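Local coordinates for protein Abbfa_003403 (Acinetobacter baumannii, PDB 4ZXH) that probably assembles a peptide product as a four-domain nonribosomal peptide synthetase, with condensation, adenylation, carrier and thioesterase domains in one chain, at residues T476-L488 / P642-R654. Sequence-based numbering, arbitrary orientation.
Sequences TDYAQHDLFAMIL and PSIINFLLSMNDR
The hydroxyl of Y478 donates to D653, OH to OD2 2.9 Å, meeting the syn lone pair of the carboxylate oxygen at the edge of the phenol ring; ring and carboxylate planes stand 50° apart. L649 lies over one face of the Y478 ring, its CB 3.9 Å from the centroid, while T476 OG1 sits over the opposite face and closes an ST turn by accepting from Y478 N. The CD1 branch of L649 reaches the face of H481, 4.0 Å from that ring centroid, so a single leucine packs against both rings. H481 ND1 donates in its ring plane to D477 O, which also accepts from Q480 N, from the other face of the carbonyl plane. With CG1 anti to the backbone N (chi1 -177°), I645 extends CD1 to L483 CB at 3.7 Å, and M486 SD touches I645 CD1 and L649 CD2. A479 CB faces P642 CB and N646 CB; the N646 amide is held by N791 and A790, and N791 also accepts from T476 N. The 3-10 turn 478-480 thus lies on helix 641-655, and segment 483-488, N-capped by D482, is inclined to 642-654 by 51°, within the ANL-family adenylation domain.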
ATOM      1  N   THR A 476      19.836  15.054 -38.242  1.00 52.47           N
ATOM      2  CA  THR A 476      20.478  16.310 -38.621  1.00 53.74           C
ATOM      3  C   THR A 476      21.973  16.105 -38.870  1.00 53.78           C
ATOM      4  O   THR A 476      22.524  15.048 -38.554  1.00 52.35           O
ATOM      5  CB  THR A 476      20.332  17.394 -37.530  1.00 59.81           C
ATOM      6  OG1 THR A 476      21.285  17.146 -36.489  1.00 64.06           O
ATOM      7  CG2 THR A 476      18.914  17.416 -36.930  1.00 51.24           C
ATOM      8  N   ASP A 477      22.626  17.132 -39.410  1.00 56.29           N
ATOM      9  CA  ASP A 477      24.074  17.117 -39.620  1.00 55.20           C
ATOM     10  C   ASP A 477      24.855  17.773 -38.469  1.00 55.08           C
ATOM     11  O   ASP A 477      25.988  18.207 -38.663  1.00 51.98           O
ATOM     12  CB  ASP A 477      24.430  17.815 -40.941  1.00 56.35           C
ATOM     13  CG  ASP A 477      24.142  19.323 -40.922  1.00 66.79           C
ATOM     14  OD1 ASP A 477      23.343  19.785 -40.071  1.00 68.55           O
ATOM     15  OD2 ASP A 477      24.720  20.047 -41.772  1.00 65.11           O
ATOM     16  N   TYR A 478      24.252  17.837 -37.283  1.00 51.04           N
ATOM     17  CA  TYR A 478      24.845  18.538 -36.149  1.00 47.97           C
ATOM     18  C   TYR A 478      26.234  18.021 -35.784  1.00 54.17           C
ATOM     19  O   TYR A 478      27.115  18.791 -35.414  1.00 59.97           O
ATOM     20  CB  TYR A 478      23.950  18.434 -34.914  1.00 52.00           C
ATOM     21  CG  TYR A 478      22.668  19.239 -34.942  1.00 55.06           C
ATOM     22  CD1 TYR A 478      22.402  20.155 -35.957  1.00 57.41           C
ATOM     23  CD2 TYR A 478      21.721  19.088 -33.928  1.00 56.70           C
ATOM     24  CE1 TYR A 478      21.210  20.896 -35.961  1.00 56.41           C
ATOM     25  CE2 TYR A 478      20.535  19.824 -33.919  1.00 57.45           C
ATOM     26  CZ  TYR A 478      20.283  20.723 -34.935  1.00 57.67           C
ATOM     27  OH  TYR A 478      19.104  21.442 -34.915  1.00 53.42           O
ATOM     28  N   ALA A 479      26.437  16.714 -35.881  1.00 54.17           N
ATOM     29  CA  ALA A 479      27.716  16.133 -35.482  1.00 48.93           C
ATOM     30  C   ALA A 479      28.860  16.506 -36.430  1.00 52.22           C
ATOM     31  O   ALA A 479      30.012  16.168 -36.174  1.00 61.52           O
ATOM     32  CB  ALA A 479      27.593  14.626 -35.381  1.00 47.60           C
ATOM     33  N   GLN A 480      28.551  17.209 -37.515  1.00 50.57           N
ATOM     34  CA  GLN A 480      29.575  17.581 -38.491  1.00 55.87           C
ATOM     35  C   GLN A 480      29.949  19.051 -38.366  1.00 56.52           C
ATOM     36  O   GLN A 480      30.850  19.537 -39.057  1.00 53.38           O
ATOM     37  CB  GLN A 480      29.102  17.286 -39.909  1.00 62.38           C
ATOM     38  CG  GLN A 480      28.723  15.851 -40.134  1.00 68.43           C
ATOM     39  CD  GLN A 480      28.441  15.575 -41.586  1.00 95.94           C
ATOM     40  OE1 GLN A 480      27.945  16.439 -42.312  1.00105.83           O
ATOM     41  NE2 GLN A 480      28.781  14.372 -42.034  1.00104.88           N
ATOM     42  N   HIS A 481      29.251  19.749 -37.476  1.00 53.08           N
ATOM     43  CA  HIS A 481      29.537  21.150 -37.193  1.00 50.00           C
ATOM     44  C   HIS A 481      30.831  21.364 -36.420  1.00 52.23           C
ATOM     45  O   HIS A 481      31.427  20.425 -35.883  1.00 48.87           O
ATOM     46  CB  HIS A 481      28.387  21.770 -36.415  1.00 51.78           C
ATOM     47  CG  HIS A 481      27.250  22.214 -37.274  1.00 57.61           C
ATOM     48  ND1 HIS A 481      26.550  21.347 -38.086  1.00 66.33           N
ATOM     49  CD2 HIS A 481      26.660  23.424 -37.418  1.00 58.70           C
ATOM     50  CE1 HIS A 481      25.592  22.009 -38.711  1.00 67.16           C
ATOM     51  NE2 HIS A 481      25.638  23.271 -38.323  1.00 64.20           N
ATOM     52  N   ASP A 482      31.221  22.633 -36.349  1.00 54.49           N
ATOM     53  CA  ASP A 482      32.504  23.062 -35.813  1.00 52.65           C
ATOM     54  C   ASP A 482      32.305  23.952 -34.591  1.00 56.84           C
ATOM     55  O   ASP A 482      32.080  25.153 -34.713  1.00 51.51           O
ATOM     56  CB  ASP A 482      33.289  23.802 -36.895  1.00 50.93           C
ATOM     57  CG  ASP A 482      34.667  24.199 -36.452  1.00 53.53           C
ATOM     58  OD1 ASP A 482      34.922  24.174 -35.228  1.00 57.02           O
ATOM     59  OD2 ASP A 482      35.503  24.537 -37.336  1.00 57.26           O
ATOM     60  N   LEU A 483      32.425  23.355 -33.412  1.00 47.45           N
ATOM     61  CA  LEU A 483      32.238  24.082 -32.170  1.00 44.78           C
ATOM     62  C   LEU A 483      33.189  25.266 -32.036  1.00 46.32           C
ATOM     63  O   LEU A 483      32.772  26.346 -31.625  1.00 48.01           O
ATOM     64  CB  LEU A 483      32.403  23.139 -30.985  1.00 41.00           C
ATOM     65  CG  LEU A 483      32.329  23.772 -29.600  1.00 43.66           C
ATOM     66  CD1 LEU A 483      31.042  24.552 -29.441  1.00 50.29           C
ATOM     67  CD2 LEU A 483      32.405  22.684 -28.551  1.00 43.28           C
ATOM     68  N   PHE A 484      34.453  25.070 -32.400  1.00 47.76           N
ATOM     69  CA  PHE A 484      35.474  26.106 -32.215  1.00 39.98           C
ATOM     70  C   PHE A 484      35.159  27.347 -33.038  1.00 37.82           C
ATOM     71  O   PHE A 484      35.247  28.471 -32.551  1.00 46.21           O
ATOM     72  CB  PHE A 484      36.854  25.572 -32.603  1.00 40.61           C
ATOM     73  CG  PHE A 484      37.999  26.407 -32.092  1.00 44.48           C
ATOM     74  CD1 PHE A 484      37.892  27.100 -30.896  1.00 48.34           C
ATOM     75  CD2 PHE A 484      39.190  26.483 -32.802  1.00 44.17           C
ATOM     76  CE1 PHE A 484      38.957  27.854 -30.413  1.00 48.13           C
ATOM     77  CE2 PHE A 484      40.258  27.229 -32.329  1.00 42.83           C
ATOM     78  CZ  PHE A 484      40.142  27.915 -31.130  1.00 48.10           C
ATOM     79  N   ALA A 485      34.799  27.127 -34.294  1.00 41.08           N
ATOM     80  CA  ALA A 485      34.484  28.214 -35.210  1.00 49.30           C
ATOM     81  C   ALA A 485      33.327  29.052 -34.675  1.00 50.50           C
ATOM     82  O   ALA A 485      33.344  30.274 -34.770  1.00 60.98           O
ATOM     83  CB  ALA A 485      34.158  27.668 -36.585  1.00 38.47           C
ATOM     84  N   MET A 486      32.333  28.384 -34.099  1.00 40.33           N
ATOM     85  CA  MET A 486      31.189  29.059 -33.509  1.00 45.12           C
ATOM     86  C   MET A 486      31.606  30.002 -32.384  1.00 52.74           C
ATOM     87  O   MET A 486      31.110  31.128 -32.291  1.00 64.56           O
ATOM     88  CB  MET A 486      30.186  28.045 -32.971  1.00 43.70           C
ATOM     89  CG  MET A 486      29.502  27.195 -34.021  1.00 37.89           C
ATOM     90  SD  MET A 486      28.134  26.275 -33.279  1.00 51.93           S
ATOM     91  CE  MET A 486      26.991  27.616 -32.951  1.00 45.01           C
ATOM     92  N   ILE A 487      32.516  29.538 -31.532  1.00 48.06           N
ATOM     93  CA  ILE A 487      32.977  30.337 -30.404  1.00 45.94           C
ATOM     94  C   ILE A 487      33.898  31.460 -30.860  1.00 48.85           C
ATOM     95  O   ILE A 487      33.816  32.581 -30.356  1.00 54.65           O
ATOM     96  CB  ILE A 487      33.682  29.470 -29.349  1.00 39.50           C
ATOM     97  CG1 ILE A 487      32.670  28.503 -28.731  1.00 41.57           C
ATOM     98  CG2 ILE A 487      34.261  30.330 -28.248  1.00 34.63           C
ATOM     99  CD1 ILE A 487      33.196  27.732 -27.560  1.00 40.39           C
ATOM    100  N   LEU A 488      34.759  31.179 -31.828  1.00 48.10           N
ATOM    101  CA  LEU A 488      35.581  32.235 -32.412  1.00 50.43           C
ATOM    102  C   LEU A 488      34.725  33.366 -33.016  1.00 52.75           C
ATOM    103  O   LEU A 488      35.033  34.546 -32.828  1.00 52.65           O
ATOM    104  CB  LEU A 488      36.516  31.653 -33.472  1.00 44.91           C
ATOM    105  CG  LEU A 488      37.716  30.877 -32.938  1.00 42.07           C
ATOM    106  CD1 LEU A 488      38.597  30.409 -34.070  1.00 36.34           C
ATOM    107  CD2 LEU A 488      38.501  31.747 -31.979  1.00 43.44           C
ATOM    108  N   PRO A 642      32.629  15.363 -32.202  1.00 46.12           N
ATOM    109  CA  PRO A 642      31.306  15.289 -32.851  1.00 49.42           C
ATOM    110  C   PRO A 642      30.116  15.064 -31.884  1.00 41.81           C
ATOM    111  O   PRO A 642      29.116  15.758 -32.046  1.00 42.76           O
ATOM    112  CB  PRO A 642      31.472  14.117 -33.820  1.00 29.67           C
ATOM    113  CG  PRO A 642      32.923  14.182 -34.209  1.00 29.53           C
ATOM    114  CD  PRO A 642      33.669  14.670 -32.997  1.00 27.89           C
ATOM    115  N   SER A 643      30.220  14.160 -30.907  1.00 34.84           N
ATOM    116  CA  SER A 643      29.149  13.974 -29.902  1.00 36.25           C
ATOM    117  C   SER A 643      28.789  15.283 -29.219  1.00 38.07           C
ATOM    118  O   SER A 643      27.625  15.636 -29.127  1.00 46.34           O
ATOM    119  CB  SER A 643      29.545  12.976 -28.799  1.00 42.11           C
ATOM    120  OG  SER A 643      30.351  11.914 -29.286  1.00 64.41           O
ATOM    121  N   ILE A 644      29.808  15.981 -28.723  1.00 34.91           N
ATOM    122  CA  ILE A 644      29.623  17.200 -27.954  1.00 33.29           C
ATOM    123  C   ILE A 644      28.825  18.228 -28.735  1.00 33.05           C
ATOM    124  O   ILE A 644      27.850  18.768 -28.228  1.00 33.03           O
ATOM    125  CB  ILE A 644      30.979  17.820 -27.536  1.00 36.01           C
ATOM    126  CG1 ILE A 644      31.698  16.894 -26.572  1.00 34.19           C
ATOM    127  CG2 ILE A 644      30.794  19.205 -26.878  1.00 24.51           C
ATOM    128  CD1 ILE A 644      32.953  17.471 -26.052  1.00 32.66           C
ATOM    129  N   ILE A 645      29.232  18.491 -29.971  1.00 32.67           N
ATOM    130  CA  ILE A 645      28.609  19.551 -30.736  1.00 29.11           C
ATOM    131  C   ILE A 645      27.169  19.127 -31.115  1.00 38.47           C
ATOM    132  O   ILE A 645      26.249  19.946 -31.098  1.00 45.48           O
ATOM    133  CB  ILE A 645      29.481  19.934 -31.983  1.00 30.05           C
ATOM    134  CG1 ILE A 645      28.854  21.102 -32.746  1.00 36.16           C
ATOM    135  CG2 ILE A 645      29.782  18.730 -32.893  1.00 30.36           C
ATOM    136  CD1 ILE A 645      28.913  22.398 -31.963  1.00 39.60           C
ATOM    137  N   ASN A 646      26.968  17.845 -31.409  1.00 33.06           N
ATOM    138  CA  ASN A 646      25.624  17.315 -31.583  1.00 36.50           C
ATOM    139  C   ASN A 646      24.745  17.591 -30.369  1.00 41.45           C
ATOM    140  O   ASN A 646      23.603  18.021 -30.500  1.00 44.72           O
ATOM    141  CB  ASN A 646      25.661  15.811 -31.832  1.00 38.60           C
ATOM    142  CG  ASN A 646      24.276  15.222 -32.009  1.00 44.55           C
ATOM    143  OD1 ASN A 646      23.627  15.410 -33.037  1.00 41.04           O
ATOM    144  ND2 ASN A 646      23.799  14.541 -30.981  1.00 46.24           N
ATOM    145  N   PHE A 647      25.287  17.327 -29.188  1.00 34.27           N
ATOM    146  CA  PHE A 647      24.576  17.576 -27.949  1.00 35.24           C
ATOM    147  C   PHE A 647      24.225  19.050 -27.767  1.00 38.20           C
ATOM    148  O   PHE A 647      23.072  19.396 -27.551  1.00 41.38           O
ATOM    149  CB  PHE A 647      25.408  17.089 -26.766  1.00 34.92           C
ATOM    150  CG  PHE A 647      24.964  17.646 -25.440  1.00 37.46           C
ATOM    151  CD1 PHE A 647      23.787  17.213 -24.849  1.00 34.82           C
ATOM    152  CD2 PHE A 647      25.734  18.594 -24.778  1.00 35.14           C
ATOM    153  CE1 PHE A 647      23.388  17.714 -23.633  1.00 36.84           C
ATOM    154  CE2 PHE A 647      25.334  19.103 -23.563  1.00 35.46           C
ATOM    155  CZ  PHE A 647      24.159  18.669 -22.996  1.00 37.33           C
ATOM    156  N   LEU A 648      25.236  19.904 -27.856  1.00 38.85           N
ATOM    157  CA  LEU A 648      25.082  21.332 -27.624  1.00 39.83           C
ATOM    158  C   LEU A 648      24.058  21.956 -28.550  1.00 42.40           C
ATOM    159  O   LEU A 648      23.190  22.705 -28.094  1.00 49.66           O
ATOM    160  CB  LEU A 648      26.434  22.041 -27.778  1.00 41.33           C
ATOM    161  CG  LEU A 648      27.343  21.760 -26.580  1.00 36.42           C
ATOM    162  CD1 LEU A 648      28.761  22.239 -26.814  1.00 33.66           C
ATOM    163  CD2 LEU A 648      26.743  22.408 -25.348  1.00 36.38           C
ATOM    164  N   LEU A 649      24.149  21.643 -29.841  1.00 39.13           N
ATOM    165  CA  LEU A 649      23.195  22.179 -30.815  1.00 39.91           C
ATOM    166  C   LEU A 649      21.777  21.689 -30.541  1.00 43.19           C
ATOM    167  O   LEU A 649      20.812  22.441 -30.662  1.00 47.99           O
ATOM    168  CB  LEU A 649      23.603  21.810 -32.240  1.00 38.27           C
ATOM    169  CG  LEU A 649      24.838  22.512 -32.807  1.00 40.60           C
ATOM    170  CD1 LEU A 649      25.060  22.083 -34.237  1.00 41.35           C
ATOM    171  CD2 LEU A 649      24.677  24.021 -32.710  1.00 42.60           C
ATOM    172  N   SER A 650      21.663  20.418 -30.171  1.00 43.08           N
ATOM    173  CA  SER A 650      20.376  19.812 -29.856  1.00 43.57           C
ATOM    174  C   SER A 650      19.761  20.529 -28.663  1.00 45.85           C
ATOM    175  O   SER A 650      18.563  20.810 -28.625  1.00 51.80           O
ATOM    176  CB  SER A 650      20.546  18.324 -29.550  1.00 44.61           C
ATOM    177  OG  SER A 650      19.367  17.583 -29.810  1.00 48.78           O
ATOM    178  N   MET A 651      20.605  20.837 -27.692  1.00 40.78           N
ATOM    179  CA  MET A 651      20.147  21.494 -26.487  1.00 43.33           C
ATOM    180  C   MET A 651      19.699  22.907 -26.807  1.00 50.75           C
ATOM    181  O   MET A 651      18.718  23.398 -26.236  1.00 52.00           O
ATOM    182  CB  MET A 651      21.246  21.485 -25.423  1.00 35.60           C
ATOM    183  CG  MET A 651      21.214  20.215 -24.580  1.00 37.68           C
ATOM    184  SD  MET A 651      19.640  19.972 -23.679  1.00 41.14           S
ATOM    185  CE  MET A 651      19.352  18.290 -24.101  1.00 30.31           C
ATOM    186  N   ASN A 652      20.387  23.548 -27.748  1.00 45.93           N
ATOM    187  CA  ASN A 652      20.012  24.905 -28.104  1.00 43.08           C
ATOM    188  C   ASN A 652      18.621  25.011 -28.711  1.00 50.32           C
ATOM    189  O   ASN A 652      17.981  26.044 -28.556  1.00 59.20           O
ATOM    190  CB  ASN A 652      21.010  25.521 -29.068  1.00 38.59           C
ATOM    191  CG  ASN A 652      20.674  26.963 -29.378  1.00 48.08           C
ATOM    192  OD1 ASN A 652      20.736  27.818 -28.488  1.00 55.88           O
ATOM    193  ND2 ASN A 652      20.283  27.243 -30.629  1.00 44.23           N
ATOM    194  N   ASP A 653      18.165  23.962 -29.405  1.00 54.03           N
ATOM    195  CA  ASP A 653      16.810  23.927 -29.992  1.00 56.29           C
ATOM    196  C   ASP A 653      15.759  24.125 -28.906  1.00 56.46           C
ATOM    197  O   ASP A 653      14.740  24.786 -29.113  1.00 58.24           O
ATOM    198  CB  ASP A 653      16.540  22.595 -30.709  1.00 53.86           C
ATOM    199  CG  ASP A 653      17.289  22.463 -32.028  1.00 56.07           C
ATOM    200  OD1 ASP A 653      17.648  23.497 -32.633  1.00 55.38           O
ATOM    201  OD2 ASP A 653      17.509  21.307 -32.457  1.00 54.28           O
ATOM    202  N   ARG A 654      16.041  23.544 -27.744  1.00 52.80           N
ATOM    203  CA  ARG A 654      15.176  23.598 -26.577  1.00 55.12           C
ATOM    204  C   ARG A 654      15.353  24.863 -25.730  1.00 57.98           C
ATOM    205  O   ARG A 654      14.397  25.342 -25.117  1.00 64.83           O
ATOM    206  CB  ARG A 654      15.429  22.358 -25.714  1.00 54.42           C
ATOM    207  CG  ARG A 654      15.108  21.066 -26.442  1.00 49.12           C
ATOM    208  CD  ARG A 654      15.811  19.867 -25.854  1.00 42.70           C
ATOM    209  NE  ARG A 654      15.236  18.634 -26.384  1.00 55.30           N
ATOM    210  CZ  ARG A 654      15.383  18.196 -27.633  1.00 59.42           C
ATOM    211  NH1 ARG A 654      16.092  18.883 -28.517  1.00 59.83           N
ATOM    212  NH2 ARG A 654      14.806  17.064 -28.001  1.00 63.48           N
TER